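Side-chain contacts in arabinogalactan endo-1,4-beta-galactosidase (Ignisphaera aggregans, PDB 7OSK), which probably hydrolyses internal beta-1,4-galactosidic bonds in arabinogalactan chains, through the glycoside hydrolase family 53 catalytic domain that makes up this structure: residues W297-S302 / G310-E315; S261-W266 / N370-Q375. All blocks are in the same frame, centred on the assembly; numbering follows the deposited sequence.

Contact 1 (W297-S302 / G310-E315); sequences WTLDDS and GSRDLE. With CA (calcium ion), chain C.
Leu299 carries this contact almost alone, lying against the backbone of Gly310 and Ser311 and the aliphatic part of Arg312. Of the 186 Å² buried over both sides, 108 Å² belongs to this leucine. CG and CD1 of Leu299 both rest on the Gly310 carbonyl, CG 3.3 Å from Gly310 O, and CD1 also lies 3.8 Å from Ser311 O. The other methyl, CD2 of Leu299, meets Arg312 CD at 3.6 Å. CG of Arg312 lies anti to the carbonyl carbon, beside the backbone N, and a single bend at chi2 (84°) brings CG, CD and NE past the methyl, which meets the guanidinium obliquely. No hydrogen bond spans the two segments, and the interface is one of van der Waals contact, with the backbones closest at 6.0 Å between Leu299 CA and Gly310 CA.

One shell out, the backbone on both sides of Leu299 is held in place. Asp300 N donates to Thr298 OG1 over 3.2 Å in a nearly straight bond (172°), which makes an ST turn around the leucine. The methyl CG2 of Thr298 sits over the centre of the Trp297 ring, while Trp297 NE1 donates to Glu373 O and Thr298 O accepts from Asn374 ND2. Farther along, Asp301 OD1 binds the calcium ion at 2.4 Å, and Asp301 OD2 takes a weak bond from Gly304 N. Leu299 closes the surface end of the loop between strand 287-293 and helix 312-318 of the family 53 (beta/alpha)8 barrel; the same loop supplies the calcium ligands Asp301, Asp303, His305 and Asn307, and Asn370 and Glu373 come from the loop after strand 346-352.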
ATOM      1  N   TRP A 297     -14.983   8.939  -4.004  1.00 23.73           N
ATOM      2  CA  TRP A 297     -15.592  10.181  -3.540  1.00 25.19           C
ATOM      3  C   TRP A 297     -16.505  10.753  -4.623  1.00 27.78           C
ATOM      4  O   TRP A 297     -17.242  11.712  -4.386  1.00 29.91           O
ATOM      5  CB  TRP A 297     -14.519  11.202  -3.147  1.00 26.12           C
ATOM      6  CG  TRP A 297     -13.574  11.571  -4.265  1.00 24.99           C
ATOM      7  CD1 TRP A 297     -12.442  10.908  -4.632  1.00 22.59           C
ATOM      8  CD2 TRP A 297     -13.684  12.693  -5.151  1.00 24.28           C
ATOM      9  NE1 TRP A 297     -11.842  11.541  -5.694  1.00 21.54           N
ATOM     10  CE2 TRP A 297     -12.586  12.640  -6.032  1.00 21.26           C
ATOM     11  CE3 TRP A 297     -14.607  13.733  -5.288  1.00 23.56           C
ATOM     12  CZ2 TRP A 297     -12.384  13.586  -7.033  1.00 22.61           C
ATOM     13  CZ3 TRP A 297     -14.405  14.672  -6.282  1.00 24.52           C
ATOM     14  CH2 TRP A 297     -13.302  14.592  -7.142  1.00 24.58           C
ATOM     15  N   THR A 298     -16.451  10.154  -5.810  1.00 26.53           N
ATOM     16  CA  THR A 298     -17.313  10.539  -6.923  1.00 24.75           C
ATOM     17  C   THR A 298     -17.313   9.441  -7.978  1.00 24.43           C
ATOM     18  O   THR A 298     -16.533   8.495  -7.894  1.00 24.97           O
ATOM     19  CB  THR A 298     -16.865  11.865  -7.569  1.00 25.00           C
ATOM     20  OG1 THR A 298     -17.730  12.183  -8.667  1.00 27.90           O
ATOM     21  CG2 THR A 298     -15.433  11.761  -8.072  1.00 25.83           C
ATOM     22  N   LEU A 299     -18.181   9.578  -8.974  1.00 26.09           N
ATOM     23  CA  LEU A 299     -18.291   8.596 -10.044  1.00 27.26           C
ATOM     24  C   LEU A 299     -17.858   9.206 -11.372  1.00 26.54           C
ATOM     25  O   LEU A 299     -17.706   8.503 -12.371  1.00 25.84           O
ATOM     26  CB  LEU A 299     -19.730   8.073 -10.133  1.00 26.92           C
ATOM     27  CG  LEU A 299     -20.026   6.569 -10.237  1.00 30.74           C
ATOM     28  CD1 LEU A 299     -18.976   5.687  -9.572  1.00 29.54           C
ATOM     29  CD2 LEU A 299     -21.389   6.293  -9.621  1.00 32.85           C
ATOM     30  N   ASP A 300     -17.652  10.519 -11.375  1.00 26.49           N
ATOM     31  CA  ASP A 300     -17.256  11.228 -12.584  1.00 27.40           C
ATOM     32  C   ASP A 300     -15.830  10.882 -13.020  1.00 26.41           C
ATOM     33  O   ASP A 300     -15.073  10.260 -12.274  1.00 27.25           O
ATOM     34  CB  ASP A 300     -17.388  12.739 -12.372  1.00 28.33           C
ATOM     35  CG  ASP A 300     -18.818  13.225 -12.521  1.00 29.74           C
ATOM     36  OD1 ASP A 300     -19.750  12.413 -12.347  1.00 26.41           O
ATOM     37  OD2 ASP A 300     -19.010  14.423 -12.816  1.00 40.78           O
ATOM     38  N   ASP A 301     -15.489  11.282 -14.242  1.00 26.40           N
ATOM     39  CA  ASP A 301     -14.156  11.073 -14.803  1.00 26.80           C
ATOM     40  C   ASP A 301     -13.564  12.418 -15.217  1.00 27.56           C
ATOM     41  O   ASP A 301     -14.300  13.353 -15.537  1.00 27.12           O
ATOM     42  CB  ASP A 301     -14.212  10.120 -16.000  1.00 27.69           C
ATOM     43  CG  ASP A 301     -12.834   9.725 -16.498  1.00 28.26           C
ATOM     44  OD1 ASP A 301     -12.197   8.859 -15.863  1.00 32.32           O
ATOM     45  OD2 ASP A 301     -12.392  10.270 -17.531  1.00 27.82           O
ATOM     46  N   SER A 302     -12.236  12.501 -15.215  1.00 28.27           N
ATOM     47  CA  SER A 302     -11.525  13.759 -15.440  1.00 25.27           C
ATOM     48  C   SER A 302     -10.715  13.774 -16.737  1.00 27.77           C
ATOM     49  O   SER A 302     -10.738  14.762 -17.476  1.00 31.17           O
ATOM     50  CB  SER A 302     -10.592  14.040 -14.261  1.00 24.76           C
ATOM     51  OG  SER A 302      -9.979  15.310 -14.382  1.00 28.88           O
ATOM     52  N   GLY A 310     -16.416   2.846 -11.732  1.00 30.05           N
ATOM     53  CA  GLY A 310     -17.017   3.505 -12.880  1.00 33.05           C
ATOM     54  C   GLY A 310     -18.497   3.801 -12.755  1.00 36.81           C
ATOM     55  O   GLY A 310     -18.921   4.947 -12.897  1.00 51.40           O
ATOM     56  N   SER A 311     -19.284   2.760 -12.502  1.00 34.28           N
ATOM     57  CA  SER A 311     -20.733   2.880 -12.424  1.00 34.87           C
ATOM     58  C   SER A 311     -21.220   2.631 -11.005  1.00 36.78           C
ATOM     59  O   SER A 311     -20.443   2.236 -10.136  1.00 35.46           O
ATOM     60  CB  SER A 311     -21.391   1.893 -13.385  1.00 33.98           C
ATOM     61  OG  SER A 311     -20.869   0.591 -13.188  1.00 33.61           O
ATOM     62  N   ARG A 312     -22.513   2.850 -10.777  1.00 36.46           N
ATOM     63  CA  ARG A 312     -23.123   2.568  -9.480  1.00 35.23           C
ATOM     64  C   ARG A 312     -22.993   1.084  -9.120  1.00 34.99           C
ATOM     65  O   ARG A 312     -23.270   0.685  -7.989  1.00 33.81           O
ATOM     66  CB  ARG A 312     -24.597   2.986  -9.478  1.00 36.43           C
ATOM     67  CG  ARG A 312     -24.848   4.470  -9.198  1.00 39.00           C
ATOM     68  CD  ARG A 312     -24.722   5.338 -10.445  1.00 45.25           C
ATOM     69  NE  ARG A 312     -25.202   6.699 -10.207  1.00 44.05           N
ATOM     70  CZ  ARG A 312     -25.253   7.655 -11.132  1.00 48.16           C
ATOM     71  NH1 ARG A 312     -24.848   7.411 -12.372  1.00 44.43           N
ATOM     72  NH2 ARG A 312     -25.710   8.861 -10.817  1.00 49.95           N
ATOM     73  N   ASP A 313     -22.587   0.275 -10.095  1.00 35.91           N
ATOM     74  CA  ASP A 313     -22.294  -1.140  -9.888  1.00 33.28           C
ATOM     75  C   ASP A 313     -21.416  -1.389  -8.660  1.00 35.86           C
ATOM     76  O   ASP A 313     -21.798  -2.127  -7.755  1.00 35.35           O
ATOM     77  CB  ASP A 313     -21.614  -1.710 -11.137  1.00 33.58           C
ATOM     78  CG  ASP A 313     -20.989  -3.071 -10.898  1.00 35.31           C
ATOM     79  OD1 ASP A 313     -21.555  -3.867 -10.120  1.00 43.56           O
ATOM     80  OD2 ASP A 313     -19.933  -3.353 -11.503  1.00 33.60           O
ATOM     81  N   LEU A 314     -20.236  -0.781  -8.630  1.00 39.04           N
ATOM     82  CA  LEU A 314     -19.310  -0.986  -7.520  1.00 36.32           C
ATOM     83  C   LEU A 314     -19.803  -0.311  -6.241  1.00 36.20           C
ATOM     84  O   LEU A 314     -19.353  -0.640  -5.141  1.00 33.01           O
ATOM     85  CB  LEU A 314     -17.919  -0.465  -7.880  1.00 32.73           C
ATOM     86  CG  LEU A 314     -17.078  -1.407  -8.749  1.00 33.25           C
ATOM     87  CD1 LEU A 314     -17.593  -1.441 -10.178  1.00 34.17           C
ATOM     88  CD2 LEU A 314     -15.612  -1.008  -8.717  1.00 31.01           C
ATOM     89  N   GLU A 315     -20.732   0.628  -6.394  1.00 35.02           N
ATOM     90  CA  GLU A 315     -21.254   1.389  -5.263  1.00 34.88           C
ATOM     91  C   GLU A 315     -22.173   0.544  -4.376  1.00 33.71           C
ATOM     92  O   GLU A 315     -22.270   0.785  -3.172  1.00 32.10           O
ATOM     93  CB  GLU A 315     -22.002   2.632  -5.765  1.00 34.18           C
ATOM     94  CG  GLU A 315     -22.506   3.551  -4.656  1.00 32.36           C
ATOM     95  CD  GLU A 315     -23.260   4.760  -5.183  1.00 35.58           C
ATOM     96  OE1 GLU A 315     -24.139   4.586  -6.053  1.00 38.02           O
ATOM     97  OE2 GLU A 315     -22.981   5.886  -4.718  1.00 31.85           O
TER
HETATM   98 CA    CA C 501      -9.913   8.680 -15.200  1.00 28.46          CA

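Contact 2 (S261-W266 / N370-Q375). With CA (calcium ion), chain C.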
ATOM      1  N   SER A 261      -5.243  -6.219   2.007  1.00 22.33           N
ATOM      2  CA  SER A 261      -5.819  -5.360   0.978  1.00 20.84           C
ATOM      3  C   SER A 261      -7.326  -5.515   1.019  1.00 18.51           C
ATOM      4  O   SER A 261      -7.849  -6.560   0.639  1.00 18.48           O
ATOM      5  CB  SER A 261      -5.296  -5.712  -0.417  1.00 21.24           C
ATOM      6  OG  SER A 261      -3.924  -5.400  -0.552  1.00 22.37           O
ATOM      7  N   PHE A 262      -8.020  -4.482   1.487  1.00 20.44           N
ATOM      8  CA  PHE A 262      -9.476  -4.522   1.548  1.00 21.64           C
ATOM      9  C   PHE A 262     -10.124  -3.403   0.741  1.00 22.05           C
ATOM     10  O   PHE A 262     -10.182  -2.252   1.173  1.00 22.31           O
ATOM     11  CB  PHE A 262      -9.968  -4.449   2.991  1.00 21.38           C
ATOM     12  CG  PHE A 262     -11.461  -4.549   3.112  1.00 23.59           C
ATOM     13  CD1 PHE A 262     -12.119  -5.697   2.707  1.00 23.56           C
ATOM     14  CD2 PHE A 262     -12.208  -3.496   3.606  1.00 24.57           C
ATOM     15  CE1 PHE A 262     -13.492  -5.796   2.803  1.00 23.76           C
ATOM     16  CE2 PHE A 262     -13.584  -3.593   3.704  1.00 25.05           C
ATOM     17  CZ  PHE A 262     -14.225  -4.744   3.299  1.00 23.44           C
ATOM     18  N   TYR A 263     -10.597  -3.769  -0.446  1.00 23.12           N
ATOM     19  CA  TYR A 263     -11.459  -2.922  -1.255  1.00 23.46           C
ATOM     20  C   TYR A 263     -12.877  -3.492  -1.178  1.00 25.93           C
ATOM     21  O   TYR A 263     -13.134  -4.565  -1.727  1.00 27.09           O
ATOM     22  CB  TYR A 263     -10.973  -2.867  -2.704  1.00 23.62           C
ATOM     23  CG  TYR A 263      -9.580  -2.292  -2.858  1.00 25.24           C
ATOM     24  CD1 TYR A 263      -9.361  -0.922  -2.786  1.00 21.66           C
ATOM     25  CD2 TYR A 263      -8.484  -3.119  -3.075  1.00 25.65           C
ATOM     26  CE1 TYR A 263      -8.095  -0.393  -2.925  1.00 19.45           C
ATOM     27  CE2 TYR A 263      -7.214  -2.598  -3.216  1.00 22.71           C
ATOM     28  CZ  TYR A 263      -7.025  -1.236  -3.141  1.00 21.28           C
ATOM     29  OH  TYR A 263      -5.758  -0.720  -3.283  1.00 21.30           O
ATOM     30  N   PRO A 264     -13.794  -2.791  -0.483  1.00 25.63           N
ATOM     31  CA  PRO A 264     -15.137  -3.335  -0.233  1.00 25.00           C
ATOM     32  C   PRO A 264     -15.870  -3.781  -1.496  1.00 26.41           C
ATOM     33  O   PRO A 264     -16.618  -4.758  -1.463  1.00 26.84           O
ATOM     34  CB  PRO A 264     -15.877  -2.161   0.420  1.00 25.45           C
ATOM     35  CG  PRO A 264     -14.821  -1.298   0.977  1.00 25.46           C
ATOM     36  CD  PRO A 264     -13.657  -1.424   0.052  1.00 24.82           C
ATOM     37  N   TYR A 265     -15.650  -3.066  -2.595  1.00 28.11           N
ATOM     38  CA  TYR A 265     -16.331  -3.355  -3.855  1.00 28.57           C
ATOM     39  C   TYR A 265     -15.746  -4.580  -4.561  1.00 26.56           C
ATOM     40  O   TYR A 265     -16.175  -4.932  -5.660  1.00 29.49           O
ATOM     41  CB  TYR A 265     -16.274  -2.134  -4.786  1.00 28.97           C
ATOM     42  CG  TYR A 265     -14.928  -1.434  -4.845  1.00 27.96           C
ATOM     43  CD1 TYR A 265     -13.899  -1.920  -5.644  1.00 28.47           C
ATOM     44  CD2 TYR A 265     -14.691  -0.283  -4.105  1.00 25.92           C
ATOM     45  CE1 TYR A 265     -12.671  -1.276  -5.702  1.00 25.40           C
ATOM     46  CE2 TYR A 265     -13.471   0.365  -4.156  1.00 23.41           C
ATOM     47  CZ  TYR A 265     -12.467  -0.134  -4.956  1.00 23.89           C
ATOM     48  OH  TYR A 265     -11.255   0.512  -5.003  1.00 24.87           O
ATOM     49  N   TRP A 266     -14.774  -5.225  -3.922  1.00 25.74           N
ATOM     50  CA  TRP A 266     -14.114  -6.401  -4.479  1.00 25.73           C
ATOM     51  C   TRP A 266     -14.091  -7.559  -3.496  1.00 22.87           C
ATOM     52  O   TRP A 266     -14.335  -8.705  -3.868  1.00 28.69           O
ATOM     53  CB  TRP A 266     -12.675  -6.071  -4.881  1.00 25.29           C
ATOM     54  CG  TRP A 266     -12.517  -5.417  -6.214  1.00 25.98           C
ATOM     55  CD1 TRP A 266     -13.414  -5.408  -7.241  1.00 28.22           C
ATOM     56  CD2 TRP A 266     -11.380  -4.675  -6.667  1.00 27.50           C
ATOM     57  NE1 TRP A 266     -12.906  -4.705  -8.307  1.00 27.94           N
ATOM     58  CE2 TRP A 266     -11.659  -4.244  -7.978  1.00 28.81           C
ATOM     59  CE3 TRP A 266     -10.154  -4.330  -6.091  1.00 27.29           C
ATOM     60  CZ2 TRP A 266     -10.757  -3.488  -8.723  1.00 30.17           C
ATOM     61  CZ3 TRP A 266      -9.260  -3.579  -6.831  1.00 28.42           C
ATOM     62  CH2 TRP A 266      -9.566  -3.165  -8.133  1.00 28.53           C
ATOM     63  N   ASN A 370      -5.388   7.864 -16.065  1.00 23.25           N
ATOM     64  CA  ASN A 370      -5.665   7.505 -14.678  1.00 22.28           C
ATOM     65  C   ASN A 370      -7.016   6.802 -14.521  1.00 23.07           C
ATOM     66  O   ASN A 370      -8.035   7.331 -14.960  1.00 24.66           O
ATOM     67  CB  ASN A 370      -5.637   8.759 -13.803  1.00 22.99           C
ATOM     68  CG  ASN A 370      -5.472   8.440 -12.331  1.00 23.09           C
ATOM     69  OD1 ASN A 370      -5.781   7.335 -11.881  1.00 22.78           O
ATOM     70  ND2 ASN A 370      -4.983   9.410 -11.568  1.00 22.43           N
ATOM     71  N   PRO A 371      -7.027   5.606 -13.903  1.00 23.91           N
ATOM     72  CA  PRO A 371      -8.284   4.908 -13.625  1.00 23.39           C
ATOM     73  C   PRO A 371      -8.721   4.999 -12.161  1.00 23.28           C
ATOM     74  O   PRO A 371      -9.587   4.227 -11.747  1.00 24.76           O
ATOM     75  CB  PRO A 371      -7.945   3.466 -13.988  1.00 24.95           C
ATOM     76  CG  PRO A 371      -6.516   3.333 -13.532  1.00 24.28           C
ATOM     77  CD  PRO A 371      -5.876   4.704 -13.710  1.00 23.84           C
ATOM     78  N   TRP A 372      -8.142   5.927 -11.402  1.00 23.06           N
ATOM     79  CA  TRP A 372      -8.274   5.912  -9.946  1.00 22.39           C
ATOM     80  C   TRP A 372      -8.566   7.286  -9.332  1.00 23.87           C
ATOM     81  O   TRP A 372      -8.756   7.397  -8.120  1.00 21.12           O
ATOM     82  CB  TRP A 372      -6.990   5.343  -9.336  1.00 21.65           C
ATOM     83  CG  TRP A 372      -7.149   4.809  -7.945  1.00 23.11           C
ATOM     84  CD1 TRP A 372      -6.865   5.459  -6.780  1.00 19.96           C
ATOM     85  CD2 TRP A 372      -7.623   3.510  -7.573  1.00 22.66           C
ATOM     86  NE1 TRP A 372      -7.133   4.647  -5.706  1.00 18.55           N
ATOM     87  CE2 TRP A 372      -7.602   3.444  -6.167  1.00 21.54           C
ATOM     88  CE3 TRP A 372      -8.066   2.396  -8.293  1.00 22.92           C
ATOM     89  CZ2 TRP A 372      -8.003   2.311  -5.467  1.00 19.91           C
ATOM     90  CZ3 TRP A 372      -8.466   1.273  -7.594  1.00 22.35           C
ATOM     91  CH2 TRP A 372      -8.430   1.239  -6.197  1.00 19.96           C
ATOM     92  N   GLU A 373      -8.620   8.327 -10.160  1.00 22.70           N
ATOM     93  CA  GLU A 373      -8.658   9.694  -9.642  1.00 22.65           C
ATOM     94  C   GLU A 373      -9.923   9.980  -8.831  1.00 22.74           C
ATOM     95  O   GLU A 373      -9.930  10.878  -7.986  1.00 23.39           O
ATOM     96  CB  GLU A 373      -8.526  10.719 -10.782  1.00 23.06           C
ATOM     97  CG  GLU A 373      -9.762  10.930 -11.662  1.00 23.40           C
ATOM     98  CD  GLU A 373      -9.744  10.130 -12.954  1.00 26.88           C
ATOM     99  OE1 GLU A 373      -8.882   9.237 -13.119  1.00 24.19           O
ATOM    100  OE2 GLU A 373     -10.609  10.405 -13.812  1.00 26.98           O
ATOM    101  N   ASN A 374     -10.985   9.219  -9.079  1.00 21.93           N
ATOM    102  CA  ASN A 374     -12.222   9.384  -8.323  1.00 22.85           C
ATOM    103  C   ASN A 374     -12.171   8.612  -7.009  1.00 24.17           C
ATOM    104  O   ASN A 374     -13.160   8.556  -6.280  1.00 22.96           O
ATOM    105  CB  ASN A 374     -13.439   8.941  -9.145  1.00 24.27           C
ATOM    106  CG  ASN A 374     -13.433   7.458  -9.458  1.00 23.67           C
ATOM    107  OD1 ASN A 374     -12.382   6.864  -9.690  1.00 23.41           O
ATOM    108  ND2 ASN A 374     -14.619   6.855  -9.472  1.00 24.62           N
ATOM    109  N   GLN A 375     -11.014   8.017  -6.718  1.00 22.37           N
ATOM    110  CA  GLN A 375     -10.790   7.312  -5.458  1.00 21.74           C
ATOM    111  C   GLN A 375      -9.637   7.923  -4.667  1.00 21.62           C
ATOM    112  O   GLN A 375      -9.269   7.413  -3.613  1.00 20.36           O
ATOM    113  CB  GLN A 375     -10.501   5.833  -5.707  1.00 22.73           C
ATOM    114  CG  GLN A 375     -11.698   5.023  -6.158  1.00 22.84           C
ATOM    115  CD  GLN A 375     -11.443   3.532  -6.082  1.00 23.66           C
ATOM    116  OE1 GLN A 375     -11.602   2.812  -7.067  1.00 25.48           O
ATOM    117  NE2 GLN A 375     -11.046   3.060  -4.906  1.00 23.02           N
TER
HETATM  118 CA    CA C 501      -9.913   8.680 -15.200  1.00 28.46          CA
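Trp372 and Gln375 bring segment 370-375 against Tyr263 and Tyr265. The segment begins at the metal, where Asn370 O binds calcium at 2.3 Å. Asn370 OD1 accepts from Trp372 N at 2.8 Å, the donor lying above the carbonyl plane, in an Asx turn that leads into the tryptophan. Trp372 extends its six-membered ring to the tyrosines. Its CH2 comes 3.7 Å from Tyr263 CE1, the two ring planes being 83° apart in an oblique approach. Trp372 CH2 also lies 3.2 Å from Tyr265 OH. The polar ends of Trp372 and Tyr263 have partners outside, Trp352 and Glu292 respectively. Glu373 turns back to the calcium and grips it with both carboxylate oxygens, OE1 of Glu373 at 2.4 Å. Gln375, its chain extended beyond CG, lays CD over one face of the Trp372 ring, near its rim, and Gln375 NE2 donates to Tyr265 OH at 2.6 Å (152°), the hydroxyl close to the amide plane. The amide meets the edge of the Tyr265 ring with the planes nearly perpendicular (88°). A leucine here would probably leave the Tyr265 hydroxyl without its amide donor, replacing a polar link across the buried interface by mere packing. Gln375 O accepts from Tyr351 OH. The contact joins loops at the C-terminal ends of the barrel strands, the end where (beta/alpha)8 glycosidases carry their active site: the loop beyond strand 346-352 meets the end of strand 257-261 and the start of the short helix 264-267, with Pro264 resting on Phe330 of helix 324-342.

In the fold
From the N terminus, the chain first meets segment 261-266 at the end of barrel strand 257-261. It then passes helix 270-283 and strand 287-293 to contact 1, which closes a short loop with seven residues between its segments. After helix 324-342 and strand 346-352 it reaches 370-375, where contact 2 closes a 103-residue excursion; contact 1 is therefore nested inside contact 2. Their centres lie 10 Å apart and they touch: Trp297 N is 2.9 Å from Asn374 O, a probable hydrogen bond, and Leu314 O packs on Tyr265 CB. Through the shared calcium, the loops after strands 287-293 and 346-352 are tied together, while contact 2 links the latter loop to the chain leaving strand 257-261.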